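Local coordinates for CrtC domain-containing protein (Fusarium vanettenii 77-13-4, PDB 7A0Q) that is a kievitone hydratase, a lyase that probably detoxifies the bean phytoalexin kievitone by adding water to its prenyl side chain, at residues Q102-G107 with A313-Y318; T86-S91 with G121-K126; T220-H225 with L285-K290. One frame throughout, in Å; residues are numbered along the deposited sequence.

How the contacts relate
Contacts 1 and 2 are neighbours, with centres about 10 Å apart. They share the pairing of strand 86-94 with strand 100-107, where G107 N lies 2.8 Å from T86 O. Along the chain their segments alternate. Contact 2 closes before contact 3 opens, and both segments of contact 3 fall between those of contact 1. Contact 2 stays within the N-terminal lipocalin domain. Contact 3 lies in the C-terminal barrel, its centre about 26 Å from that of contact 2 and 22 Å from that of contact 1. Y318 OH of contact 1 still packs against L285 CD2 at 3.4 Å. Contact 1 joins the two domains; contacts 2 and 3 describe the packing within each.

Contact 1: residues Q102-G107 with A313-Y318; sequences QYVTVG and ALQTAY
Q315, which has the most surface buried here, meets V104 and V106, two valines that point toward it from the same side of strand 102-107. Its CG lies beside its own backbone N (chi1 -66°), and the chain then runs out extended, which carries the amide to V106. There V106 CG2 is 3.7 Å from Q315 NE2 and equally near OE1, and the two side chains cross at about a right angle. V104 sits nearer the Q315 backbone. Its CG2 is 3.7 Å from the carbonyl O of Q315, and its CG1 is 4.2 Å from Q315 CB. R89 NH1 makes a weak hydrogen bond to that same carbonyl O. No hydrogen bond joins the two segments themselves, so they meet by packing alone. The contact links the two lipocalin domains: V104 and V106 belong to the N-terminal one, and Q315 to the turn that leads into strand 317-328 of the C-terminal barrel. That turn is type I, from A313 to T316, closed by T316 N to A313 O at 2.9 Å. OE1 of Q315 accepts a hydrogen bond from E311 N, which fixes the amide. On the N-terminal side, Y85 and Y87 also touch the Q315 side chain.

Contact 2: residues T86-S91 with G121-K126; sequences TYFRAS and GNNGIK
Strands 86-91 and 123-126 cross nearly at right angles, at 96° between their N-to-C directions, with their axes 7.3 Å apart at the closest. The nearest CA atoms are those of F88 and G124, at 6.5 Å. No hydrogen bond joins the segments. F88 carries the contact. With CG anti to the backbone N (chi1 -177°), its ring is carried out over the N123-G124 peptide. N123 C sits over the ring centre and G124 N is offset toward the rim of the same face. F88 CE1 comes 3.5 Å from G124 CA. The backbone conformation of G124 calls for glycine, since a CB would be jammed against the carbonyl O of N123. N123 adds its CB, 3.4 Å from F88 CD2. The N123 amide turns away to bond N141 N through OD1 and V120 O through ND2. I125 meets the ring at its edge, with CG1 4.1 Å from F88 CE1. V120 and Y103 also touch F88. T86, at the start of the first strand, belongs to the magnesium site with S109 and S119. This near-orthogonal packing of strands from an antiparallel framework is consistent with the lipocalin-type fold of the N-terminal domain.

Contact 3: residues T220-H225 with L285-K290; sequences TWFQLH and LDWKLK. With NAG (2-acetamido-2-deoxy-beta-D-glucopyranose), chain C.
F222 points its edge at the face of W287 in a T-shaped stack. The ring planes stand at 82°, and the F222 centroid is 5.1 Å from that of the indole five-membered ring. F222 CZ makes the closest approach, 3.6 Å from W287 CG. L289 covers a face of the F222 ring by a CH-pi contact, its CD1 4.0 Å from the ring centroid and 18° off the normal. L289 CD2 also touches the ring at CE2. The F222 CG lies anti to its carbonyl carbon (chi1 -69°), which turns the ring to meet both partners. L224 reaches the same leucine, CD1 to CD1 at 4.3 Å.

The indole N-H of W287 has a separate partner. W287 NE1 donates to a water at 2.8 Å, and that water donates to T220 OG1. T220 OG1 in turn donates to O7 of the N-acetylglucosamine at 2.8 Å, so a polar chain runs from the indole to the sugar. Y343 OH also bonds this sugar, which belongs to a glycan attached to the protein itself. Further out, I322 of strand 317-328 and V339 of strand 331-343 pack against F222. Strands 220-225 and 285-290 are not sheet neighbours. Their segment axes are 11.1 Å apart and inclined at 77°, and their inward side chains meet across the interior of the eight-stranded antiparallel barrel of the calycin (lipocalin) fold.

Contact 1: residues Q102-G107 with A313-Y318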
loop_
_atom_site.group_PDB
_atom_site.type_symbol
_atom_site.label_atom_id
_atom_site.label_comp_id
_atom_site.label_asym_id
_atom_site.label_seq_id
_atom_site.Cartn_x
_atom_site.Cartn_y
_atom_site.Cartn_z
ATOM N N GLN A 102 6.792 -13.531 -6.181
ATOM C CA GLN A 102 5.989 -13.305 -4.988
ATOM C C GLN A 102 5.966 -14.561 -4.135
ATOM O O GLN A 102 6.184 -15.674 -4.623
ATOM C CB GLN A 102 4.551 -12.898 -5.337
ATOM C CG GLN A 102 3.807 -13.859 -6.274
ATOM C CD GLN A 102 3.248 -15.093 -5.581
ATOM O OE1 GLN A 102 2.795 -15.034 -4.438
ATOM N NE2 GLN A 102 3.285 -16.226 -6.280
ATOM N N TYR A 103 5.658 -14.371 -2.856
ATOM C CA TYR A 103 5.363 -15.495 -1.978
ATOM C C TYR A 103 4.522 -15.015 -0.807
ATOM O O TYR A 103 4.462 -13.817 -0.506
ATOM C CB TYR A 103 6.643 -16.172 -1.467
ATOM C CG TYR A 103 7.370 -15.382 -0.398
ATOM C CD1 TYR A 103 8.259 -14.373 -0.746
ATOM C CD2 TYR A 103 7.171 -15.646 0.948
ATOM C CE1 TYR A 103 8.932 -13.654 0.217
ATOM C CE2 TYR A 103 7.848 -14.930 1.927
ATOM C CZ TYR A 103 8.724 -13.934 1.550
ATOM O OH TYR A 103 9.401 -13.211 2.508
ATOM N N VAL A 104 3.874 -15.979 -0.158
ATOM C CA VAL A 104 3.129 -15.790 1.083
ATOM C C VAL A 104 3.600 -16.873 2.037
ATOM O O VAL A 104 3.614 -18.056 1.672
ATOM C CB VAL A 104 1.604 -15.901 0.872
ATOM C CG1 VAL A 104 0.858 -15.637 2.185
ATOM C CG2 VAL A 104 1.107 -14.986 -0.248
ATOM N N THR A 105 4.003 -16.487 3.245
ATOM C CA THR A 105 4.442 -17.452 4.249
ATOM C C THR A 105 3.622 -17.271 5.522
ATOM O O THR A 105 3.418 -16.145 5.990
ATOM C CB THR A 105 5.962 -17.345 4.503
ATOM O OG1 THR A 105 6.385 -18.417 5.353
ATOM C CG2 THR A 105 6.344 -16.013 5.134
ATOM N N VAL A 106 3.112 -18.379 6.056
ATOM C CA VAL A 106 2.095 -18.352 7.099
ATOM C C VAL A 106 2.744 -18.649 8.441
ATOM O O VAL A 106 3.524 -19.604 8.568
ATOM C CB VAL A 106 0.964 -19.348 6.788
ATOM C CG1 VAL A 106 -0.049 -19.383 7.916
ATOM C CG2 VAL A 106 0.292 -18.960 5.490
ATOM N N GLY A 107 2.454 -17.805 9.431
ATOM C CA GLY A 107 2.869 -18.013 10.795
ATOM C C GLY A 107 1.686 -18.309 11.696
ATOM O O GLY A 107 0.551 -18.479 11.248
ATOM N N ALA A 313 -8.630 -16.951 0.834
ATOM C CA ALA A 313 -8.948 -15.643 0.266
ATOM C C ALA A 313 -8.141 -14.532 0.935
ATOM O O ALA A 313 -7.510 -13.717 0.254
ATOM C CB ALA A 313 -10.450 -15.369 0.387
ATOM N N LEU A 314 -8.135 -14.491 2.267
ATOM C CA LEU A 314 -7.474 -13.382 2.952
ATOM C C LEU A 314 -5.968 -13.367 2.717
ATOM O O LEU A 314 -5.356 -12.299 2.806
ATOM C CB LEU A 314 -7.774 -13.432 4.449
ATOM C CG LEU A 314 -7.418 -12.170 5.246
ATOM C CD1 LEU A 314 -8.254 -10.995 4.755
ATOM C CD2 LEU A 314 -7.612 -12.399 6.728
ATOM N N GLN A 315 -5.366 -14.513 2.406
ATOM C CA GLN A 315 -3.933 -14.540 2.126
ATOM C C GLN A 315 -3.596 -14.133 0.700
ATOM O O GLN A 315 -2.408 -14.001 0.375
ATOM C CB GLN A 315 -3.368 -15.941 2.390
ATOM C CG GLN A 315 -3.401 -16.376 3.839
ATOM C CD GLN A 315 -3.038 -17.844 3.997
ATOM O OE1 GLN A 315 -2.511 -18.463 3.068
ATOM N NE2 GLN A 315 -3.319 -18.406 5.168
ATOM N N THR A 316 -4.598 -13.936 -0.157
ATOM C CA THR A 316 -4.402 -13.702 -1.582
ATOM C C THR A 316 -4.724 -12.253 -1.915
ATOM O O THR A 316 -5.664 -11.681 -1.360
ATOM C CB THR A 316 -5.303 -14.646 -2.399
ATOM O OG1 THR A 316 -4.941 -16.001 -2.114
ATOM C CG2 THR A 316 -5.169 -14.405 -3.890
ATOM N N ALA A 317 -3.947 -11.648 -2.816
ATOM C CA ALA A 317 -4.293 -10.297 -3.237
ATOM C C ALA A 317 -3.684 -9.988 -4.594
ATOM O O ALA A 317 -2.563 -10.411 -4.885
ATOM C CB ALA A 317 -3.820 -9.251 -2.219
ATOM N N TYR A 318 -4.417 -9.228 -5.406
ATOM C CA TYR A 318 -3.789 -8.544 -6.524
ATOM C C TYR A 318 -3.147 -7.270 -5.984
ATOM O O TYR A 318 -3.835 -6.414 -5.418
ATOM C CB TYR A 318 -4.796 -8.228 -7.632
ATOM C CG TYR A 318 -4.099 -7.909 -8.933
ATOM C CD1 TYR A 318 -3.722 -6.607 -9.248
ATOM C CD2 TYR A 318 -3.772 -8.927 -9.832
ATOM C CE1 TYR A 318 -3.058 -6.321 -10.435
ATOM C CE2 TYR A 318 -3.107 -8.647 -11.025
ATOM C CZ TYR A 318 -2.746 -7.349 -11.317
ATOM O OH TYR A 318 -2.079 -7.072 -12.491
#

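Contact 2: residues T86-S91 with G121-K126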
loop_
_atom_site.group_PDB
_atom_site.type_symbol
_atom_site.label_atom_id
_atom_site.label_comp_id
_atom_site.label_asym_id
_atom_site.label_seq_id
_atom_site.Cartn_x
_atom_site.Cartn_y
_atom_site.Cartn_z
ATOM N N THR A 86 -0.991 -15.736 11.256
ATOM C CA THR A 86 -0.309 -14.557 10.755
ATOM C C THR A 86 0.237 -14.877 9.376
ATOM O O THR A 86 0.329 -16.039 8.980
ATOM C CB THR A 86 0.846 -14.140 11.671
ATOM O OG1 THR A 86 1.871 -15.139 11.594
ATOM C CG2 THR A 86 0.390 -14.014 13.101
ATOM N N TYR A 87 0.641 -13.843 8.646
ATOM C CA TYR A 87 1.420 -14.117 7.453
ATOM C C TYR A 87 2.292 -12.927 7.115
ATOM O O TYR A 87 2.049 -11.796 7.543
ATOM C CB TYR A 87 0.554 -14.512 6.248
ATOM C CG TYR A 87 -0.438 -13.503 5.693
ATOM C CD1 TYR A 87 -0.021 -12.353 5.027
ATOM C CD2 TYR A 87 -1.798 -13.759 5.750
ATOM C CE1 TYR A 87 -0.949 -11.463 4.484
ATOM C CE2 TYR A 87 -2.730 -12.877 5.199
ATOM C CZ TYR A 87 -2.298 -11.729 4.572
ATOM O OH TYR A 87 -3.208 -10.853 4.021
ATOM N N PHE A 88 3.357 -13.226 6.385
ATOM C CA PHE A 88 4.149 -12.229 5.691
ATOM C C PHE A 88 4.118 -12.571 4.215
ATOM O O PHE A 88 4.233 -13.743 3.839
ATOM C CB PHE A 88 5.599 -12.208 6.197
ATOM C CG PHE A 88 6.457 -11.141 5.553
ATOM C CD1 PHE A 88 6.415 -9.822 6.003
ATOM C CD2 PHE A 88 7.315 -11.463 4.503
ATOM C CE1 PHE A 88 7.219 -8.840 5.408
ATOM C CE2 PHE A 88 8.120 -10.493 3.905
ATOM C CZ PHE A 88 8.073 -9.175 4.361
ATOM N N ARG A 89 3.959 -11.550 3.379
ATOM C CA ARG A 89 3.985 -11.751 1.940
ATOM C C ARG A 89 4.747 -10.603 1.291
ATOM O O ARG A 89 4.845 -9.501 1.845
ATOM C CB ARG A 89 2.560 -11.898 1.359
ATOM C CG ARG A 89 1.632 -10.725 1.632
ATOM C CD ARG A 89 0.211 -11.080 1.215
ATOM N NE ARG A 89 -0.702 -9.955 1.387
ATOM C CZ ARG A 89 -1.996 -9.992 1.075
ATOM N NH1 ARG A 89 -2.530 -11.111 0.582
ATOM N NH2 ARG A 89 -2.756 -8.917 1.255
ATOM N N ALA A 90 5.339 -10.884 0.136
ATOM C CA ALA A 90 6.219 -9.907 -0.497
ATOM C C ALA A 90 6.316 -10.214 -1.978
ATOM O O ALA A 90 6.127 -11.357 -2.404
ATOM C CB ALA A 90 7.621 -9.916 0.132
ATOM N N SER A 91 6.667 -9.188 -2.754
ATOM C CA SER A 91 6.833 -9.366 -4.190
ATOM C C SER A 91 7.847 -8.368 -4.724
ATOM O O SER A 91 8.130 -7.338 -4.103
ATOM C CB SER A 91 5.503 -9.217 -4.941
ATOM O OG SER A 91 5.015 -7.880 -4.896
ATOM N N GLY A 121 9.454 -16.290 10.061
ATOM C CA GLY A 121 10.782 -16.676 9.634
ATOM C C GLY A 121 11.708 -15.472 9.602
ATOM O O GLY A 121 11.586 -14.538 10.397
ATOM N N ASN A 122 12.647 -15.494 8.659
ATOM C CA ASN A 122 13.607 -14.401 8.493
ATOM C C ASN A 122 13.098 -13.337 7.535
ATOM O O ASN A 122 13.842 -12.828 6.694
ATOM C CB ASN A 122 14.948 -14.957 8.020
ATOM C CG ASN A 122 16.118 -14.056 8.386
ATOM O OD1 ASN A 122 15.972 -13.090 9.143
ATOM N ND2 ASN A 122 17.292 -14.369 7.844
ATOM N N ASN A 123 11.812 -13.002 7.635
ATOM C CA ASN A 123 11.145 -12.033 6.784
ATOM C C ASN A 123 10.229 -11.214 7.673
ATOM O O ASN A 123 9.581 -11.774 8.556
ATOM C CB ASN A 123 10.296 -12.713 5.697
ATOM C CG ASN A 123 10.956 -13.949 5.117
ATOM O OD1 ASN A 123 11.856 -13.847 4.293
ATOM N ND2 ASN A 123 10.486 -15.127 5.525
ATOM N N GLY A 124 10.157 -9.905 7.457
ATOM C CA GLY A 124 9.221 -9.130 8.253
ATOM C C GLY A 124 9.382 -7.628 8.077
ATOM O O GLY A 124 9.969 -7.148 7.098
ATOM N N ILE A 125 8.800 -6.901 9.034
ATOM C CA ILE A 125 8.852 -5.442 9.095
ATOM C C ILE A 125 9.202 -5.065 10.525
ATOM O O ILE A 125 8.645 -5.624 11.475
ATOM C CB ILE A 125 7.519 -4.801 8.652
ATOM C CG1 ILE A 125 7.259 -5.091 7.164
ATOM C CG2 ILE A 125 7.523 -3.294 8.921
ATOM C CD1 ILE A 125 5.860 -4.705 6.686
ATOM N N LYS A 126 10.168 -4.170 10.694
ATOM C CA LYS A 126 10.524 -3.797 12.052
ATOM C C LYS A 126 10.933 -2.336 12.101
ATOM O O LYS A 126 11.410 -1.766 11.115
ATOM C CB LYS A 126 11.660 -4.674 12.601
ATOM C CG LYS A 126 12.969 -4.536 11.849
ATOM C CD LYS A 126 14.047 -5.502 12.391
ATOM C CE LYS A 126 14.392 -5.204 13.847
ATOM N NZ LYS A 126 15.621 -5.945 14.297
#

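Contact 3: residues T220-H225 with L285-K290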
loop_
_atom_site.group_PDB
_atom_site.type_symbol
_atom_site.label_atom_id
_atom_site.label_comp_id
_atom_site.label_asym_id
_atom_site.label_seq_id
_atom_site.Cartn_x
_atom_site.Cartn_y
_atom_site.Cartn_z
ATOM N N THR A 220 -11.415 -2.840 -3.517
ATOM C CA THR A 220 -10.290 -2.330 -4.285
ATOM C C THR A 220 -9.772 -1.090 -3.573
ATOM O O THR A 220 -10.567 -0.235 -3.156
ATOM C CB THR A 220 -10.689 -1.996 -5.725
ATOM O OG1 THR A 220 -11.181 -3.184 -6.364
ATOM C CG2 THR A 220 -9.487 -1.466 -6.516
ATOM N N TRP A 221 -8.444 -1.004 -3.438
ATOM C CA TRP A 221 -7.772 0.164 -2.879
ATOM C C TRP A 221 -6.782 0.700 -3.902
ATOM O O TRP A 221 -6.004 -0.068 -4.484
ATOM C CB TRP A 221 -7.047 -0.190 -1.575
ATOM C CG TRP A 221 -6.269 0.939 -0.927
ATOM C CD1 TRP A 221 -6.791 2.061 -0.337
ATOM C CD2 TRP A 221 -4.842 1.030 -0.774
ATOM N NE1 TRP A 221 -5.771 2.853 0.166
ATOM C CE2 TRP A 221 -4.571 2.242 -0.090
ATOM C CE3 TRP A 221 -3.772 0.208 -1.145
ATOM C CZ2 TRP A 221 -3.273 2.648 0.230
ATOM C CZ3 TRP A 221 -2.470 0.611 -0.823
ATOM C CH2 TRP A 221 -2.237 1.829 -0.152
ATOM N N PHE A 222 -6.791 2.012 -4.094
ATOM C CA PHE A 222 -5.830 2.690 -4.951
ATOM C C PHE A 222 -4.915 3.588 -4.129
ATOM O O PHE A 222 -5.370 4.338 -3.255
ATOM C CB PHE A 222 -6.520 3.552 -6.006
ATOM C CG PHE A 222 -7.239 2.771 -7.056
ATOM C CD1 PHE A 222 -6.555 2.296 -8.170
ATOM C CD2 PHE A 222 -8.600 2.523 -6.944
ATOM C CE1 PHE A 222 -7.217 1.572 -9.156
ATOM C CE2 PHE A 222 -9.274 1.806 -7.932
ATOM C CZ PHE A 222 -8.589 1.334 -9.034
ATOM N N GLN A 223 -3.632 3.544 -4.469
ATOM C CA GLN A 223 -2.598 4.408 -3.912
ATOM C C GLN A 223 -1.998 5.163 -5.090
ATOM O O GLN A 223 -1.330 4.554 -5.928
ATOM C CB GLN A 223 -1.542 3.563 -3.200
ATOM C CG GLN A 223 -0.369 4.367 -2.684
ATOM C CD GLN A 223 0.934 3.589 -2.673
ATOM O OE1 GLN A 223 1.952 4.080 -3.161
ATOM N NE2 GLN A 223 0.919 2.382 -2.096
ATOM N N LEU A 224 -2.233 6.474 -5.176
ATOM C CA LEU A 224 -1.874 7.218 -6.382
ATOM C C LEU A 224 -0.896 8.354 -6.102
ATOM O O LEU A 224 -1.038 9.095 -5.119
ATOM C CB LEU A 224 -3.120 7.784 -7.076
ATOM C CG LEU A 224 -4.237 6.773 -7.353
ATOM C CD1 LEU A 224 -5.434 7.475 -7.998
ATOM C CD2 LEU A 224 -3.744 5.579 -8.205
ATOM N N HIS A 225 0.063 8.514 -7.014
ATOM C CA HIS A 225 1.031 9.608 -7.011
ATOM C C HIS A 225 0.908 10.395 -8.309
ATOM O O HIS A 225 0.758 9.803 -9.383
ATOM C CB HIS A 225 2.469 9.089 -6.880
ATOM C CG HIS A 225 2.680 8.216 -5.686
ATOM N ND1 HIS A 225 3.251 8.675 -4.519
ATOM C CD2 HIS A 225 2.338 6.926 -5.458
ATOM C CE1 HIS A 225 3.281 7.694 -3.630
ATOM N NE2 HIS A 225 2.720 6.626 -4.173
ATOM N N LEU A 285 -8.114 -5.363 -15.144
ATOM C CA LEU A 285 -6.774 -4.797 -15.278
ATOM C C LEU A 285 -6.775 -3.337 -15.721
ATOM O O LEU A 285 -5.704 -2.777 -15.960
ATOM C CB LEU A 285 -5.928 -5.631 -16.246
ATOM C CG LEU A 285 -5.515 -7.016 -15.755
ATOM C CD1 LEU A 285 -4.556 -7.647 -16.748
ATOM C CD2 LEU A 285 -4.858 -6.947 -14.368
ATOM N N ASP A 286 -7.941 -2.706 -15.835
ATOM C CA ASP A 286 -8.039 -1.279 -16.106
ATOM C C ASP A 286 -9.221 -0.737 -15.320
ATOM O O ASP A 286 -10.129 -1.482 -14.959
ATOM C CB ASP A 286 -8.215 -0.980 -17.607
ATOM C CG ASP A 286 -7.054 -1.498 -18.441
ATOM O OD1 ASP A 286 -6.069 -0.755 -18.629
ATOM O OD2 ASP A 286 -7.118 -2.660 -18.888
ATOM N N TRP A 287 -9.187 0.566 -15.041
ATOM C CA TRP A 287 -10.208 1.197 -14.211
ATOM C C TRP A 287 -10.418 2.634 -14.657
ATOM O O TRP A 287 -9.538 3.265 -15.251
ATOM C CB TRP A 287 -9.828 1.191 -12.709
ATOM C CG TRP A 287 -9.568 -0.165 -12.143
ATOM C CD1 TRP A 287 -10.444 -0.951 -11.454
ATOM C CD2 TRP A 287 -8.346 -0.900 -12.225
ATOM N NE1 TRP A 287 -9.843 -2.139 -11.113
ATOM C CE2 TRP A 287 -8.554 -2.132 -11.574
ATOM C CE3 TRP A 287 -7.094 -0.636 -12.787
ATOM C CZ2 TRP A 287 -7.557 -3.104 -11.477
ATOM C CZ3 TRP A 287 -6.106 -1.599 -12.686
ATOM C CH2 TRP A 287 -6.345 -2.819 -12.034
ATOM N N LYS A 288 -11.594 3.159 -14.323
ATOM C CA LYS A 288 -11.845 4.590 -14.321
ATOM C C LYS A 288 -12.261 5.021 -12.922
ATOM O O LYS A 288 -13.026 4.319 -12.251
ATOM C CB LYS A 288 -12.934 4.973 -15.336
ATOM C CG LYS A 288 -12.436 4.995 -16.779
ATOM C CD LYS A 288 -13.518 5.456 -17.753
ATOM C CE LYS A 288 -13.490 4.639 -19.038
ATOM N NZ LYS A 288 -14.090 5.371 -20.195
ATOM N N LEU A 289 -11.752 6.177 -12.490
ATOM C CA LEU A 289 -12.187 6.824 -11.259
ATOM C C LEU A 289 -12.596 8.247 -11.580
ATOM O O LEU A 289 -11.864 8.967 -12.264
ATOM C CB LEU A 289 -11.082 6.851 -10.201
ATOM C CG LEU A 289 -10.540 5.514 -9.699
ATOM C CD1 LEU A 289 -9.252 5.733 -8.902
ATOM C CD2 LEU A 289 -11.567 4.786 -8.852
ATOM N N LYS A 290 -13.750 8.654 -11.075
ATOM C CA LYS A 290 -14.203 10.039 -11.147
ATOM C C LYS A 290 -14.280 10.515 -9.702
ATOM O O LYS A 290 -15.178 10.096 -8.972
ATOM C CB LYS A 290 -15.560 10.112 -11.840
ATOM C CG LYS A 290 -16.224 11.461 -11.857
ATOM C CD LYS A 290 -17.219 11.545 -13.008
ATOM C CE LYS A 290 -17.556 12.985 -13.330
ATOM N NZ LYS A 290 -16.330 13.827 -13.303
HETATM C C1 NAG C . -16.237 -7.117 -5.059
HETATM C C2 NAG C . -15.962 -6.086 -6.140
HETATM C C3 NAG C . -17.117 -6.050 -7.143
HETATM C C4 NAG C . -17.465 -7.439 -7.663
HETATM C C5 NAG C . -17.608 -8.448 -6.532
HETATM C C6 NAG C . -17.679 -9.869 -7.036
HETATM C C7 NAG C . -14.642 -4.064 -5.673
HETATM C C8 NAG C . -14.664 -2.695 -5.074
HETATM N N2 NAG C . -15.774 -4.761 -5.571
HETATM O O3 NAG C . -16.745 -5.203 -8.226
HETATM O O4 NAG C . -18.733 -7.370 -8.308
HETATM O O5 NAG C . -16.466 -8.393 -5.664
HETATM O O6 NAG C . -16.522 -10.190 -7.796
HETATM O O7 NAG C . -13.637 -4.527 -6.204
HETATM O O HOH W 1 -10.867 -3.810 -9.054
#